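Local atomic coordinates of EXOU (Pseudomonas aeruginosa, PDB entry 4AKX), a protein that probably acts as a patatin-like phospholipase, a type III secretion toxin that is bound by the chaperone SpcU before its delivery into host cells. Residues Q519-L524 with S560-A565. Residues are numbered along the deposited sequence; the frame is centred on the assembly and turned at random.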
loop_
_atom_site.group_PDB
_atom_site.type_symbol
_atom_site.label_atom_id
_atom_site.label_comp_id
_atom_site.label_asym_id
_atom_site.label_seq_id
_atom_site.Cartn_x
_atom_site.Cartn_y
_atom_site.Cartn_z
ATOM N N GLN B 519 13.630 46.559 -24.884
ATOM C CA GLN B 519 14.719 47.029 -24.017
ATOM C C GLN B 519 14.242 47.829 -22.819
ATOM O O GLN B 519 14.868 47.814 -21.769
ATOM C CB GLN B 519 15.739 47.814 -24.810
ATOM C CG GLN B 519 16.485 46.884 -25.727
ATOM C CD GLN B 519 17.457 47.575 -26.629
ATOM O OE1 GLN B 519 17.520 48.790 -26.675
ATOM N NE2 GLN B 519 18.240 46.791 -27.345
ATOM N N ARG B 520 13.137 48.540 -22.986
ATOM C CA ARG B 520 12.679 49.406 -21.941
ATOM C C ARG B 520 11.982 48.581 -20.905
ATOM O O ARG B 520 12.059 48.866 -19.705
ATOM C CB ARG B 520 11.757 50.482 -22.493
ATOM C CG ARG B 520 12.498 51.736 -22.871
ATOM C CD ARG B 520 11.554 52.849 -23.271
ATOM N NE ARG B 520 12.253 53.826 -24.102
ATOM C CZ ARG B 520 13.175 54.662 -23.645
ATOM N NH1 ARG B 520 13.514 54.649 -22.361
ATOM N NH2 ARG B 520 13.765 55.507 -24.475
ATOM N N LEU B 521 11.314 47.536 -21.380
ATOM C CA LEU B 521 10.645 46.585 -20.514
ATOM C C LEU B 521 11.676 45.753 -19.800
ATOM O O LEU B 521 11.566 45.568 -18.589
ATOM C CB LEU B 521 9.741 45.663 -21.309
ATOM C CG LEU B 521 8.501 46.295 -21.905
ATOM C CD1 LEU B 521 7.721 45.230 -22.666
ATOM C CD2 LEU B 521 7.693 46.863 -20.759
ATOM N N ASP B 522 12.685 45.260 -20.529
ATOM C CA ASP B 522 13.721 44.469 -19.884
ATOM C C ASP B 522 14.340 45.227 -18.728
ATOM O O ASP B 522 14.697 44.643 -17.736
ATOM C CB ASP B 522 14.799 44.050 -20.861
ATOM C CG ASP B 522 14.276 43.098 -21.965
ATOM O OD1 ASP B 522 13.517 42.142 -21.658
ATOM O OD2 ASP B 522 14.646 43.297 -23.152
ATOM N N ALA B 523 14.403 46.544 -18.818
ATOM C CA ALA B 523 15.056 47.321 -17.773
ATOM C C ALA B 523 14.220 47.372 -16.511
ATOM O O ALA B 523 14.748 47.424 -15.423
ATOM C CB ALA B 523 15.391 48.725 -18.259
ATOM N N LEU B 524 12.910 47.361 -16.663
ATOM C CA LEU B 524 12.014 47.359 -15.509
ATOM C C LEU B 524 12.004 46.020 -14.715
ATOM O O LEU B 524 11.606 45.985 -13.560
ATOM C CB LEU B 524 10.594 47.766 -15.937
ATOM C CG LEU B 524 10.580 49.196 -16.464
ATOM C CD1 LEU B 524 9.666 49.456 -17.640
ATOM C CD2 LEU B 524 10.281 50.187 -15.364
ATOM N N SER B 560 15.666 39.558 -25.743
ATOM C CA SER B 560 14.975 40.123 -24.593
ATOM C C SER B 560 14.478 39.086 -23.574
ATOM O O SER B 560 13.615 38.287 -23.886
ATOM C CB SER B 560 13.782 40.930 -25.064
ATOM O OG SER B 560 12.934 41.136 -23.971
ATOM N N PRO B 561 14.956 39.166 -22.318
ATOM C CA PRO B 561 14.395 38.415 -21.187
ATOM C C PRO B 561 12.878 38.490 -21.016
ATOM O O PRO B 561 12.289 37.509 -20.549
ATOM C CB PRO B 561 15.062 39.064 -19.954
ATOM C CG PRO B 561 15.815 40.228 -20.458
ATOM C CD PRO B 561 16.121 39.955 -21.895
ATOM N N VAL B 562 12.253 39.639 -21.310
ATOM C CA VAL B 562 10.838 39.807 -20.952
ATOM C C VAL B 562 10.042 39.028 -21.958
ATOM O O VAL B 562 9.169 38.213 -21.623
ATOM C CB VAL B 562 10.393 41.259 -20.968
ATOM C CG1 VAL B 562 8.886 41.337 -21.165
ATOM C CG2 VAL B 562 10.770 41.913 -19.660
ATOM N N LEU B 563 10.425 39.221 -23.201
ATOM C CA LEU B 563 9.889 38.455 -24.256
ATOM C C LEU B 563 10.144 36.960 -24.053
ATOM O O LEU B 563 9.275 36.158 -24.323
ATOM C CB LEU B 563 10.488 38.921 -25.563
ATOM C CG LEU B 563 9.701 38.453 -26.791
ATOM C CD1 LEU B 563 8.185 38.772 -26.718
ATOM C CD2 LEU B 563 10.368 39.018 -28.054
ATOM N N ALA B 564 11.335 36.581 -23.596
ATOM C CA ALA B 564 11.586 35.180 -23.299
ATOM C C ALA B 564 10.640 34.661 -22.223
ATOM O O ALA B 564 10.030 33.624 -22.397
ATOM C CB ALA B 564 13.003 34.947 -22.906
ATOM N N ALA B 565 10.448 35.404 -21.153
ATOM C CA ALA B 565 9.423 35.015 -20.181
ATOM C C ALA B 565 8.015 34.867 -20.804
ATOM O O ALA B 565 7.383 33.814 -20.698
ATOM C CB ALA B 565 9.381 36.009 -19.041
#
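Helix 512-524 passes the N-terminal end of helix 561-591 almost at a right angle, the short segments crossing at 84° with their axes 9.0 Å apart at closest approach. Asp-522 carries the contact. Its CG lies anti to its own carbonyl carbon (chi1 -65°), which brings the carboxylate up to the first turn of the other helix. There Asp-522 OD1 accepts twice: Ser-560 OG donates to it at 2.6 Å, on the syn side, and Val-562 N donates to it at 2.8 Å, nearly in line with the carboxylate bond. Ser-560 is the N-cap residue; with OG anti to its backbone N, that oxygen also accepts from Leu-563 N at 3.2 Å in a nearly straight bond (168°). The Pro-561 ring lies across the Asp-522 side chain at about a right angle, with Pro-561 CG closest to Asp-522 OD1. Beside this polar group, Val-562 CG2 rests on Leu-521 CB at 4.2 Å, and Leu-521 continues onto Ala-490 and Phe-491 of helix 474-502. The carboxylate probably gains stability from the helix dipole. Within the middle helical domain of ExoU, the contact thus joins a serine N-cap to an aspartate from a neighbouring helix that binds a first-turn N-H.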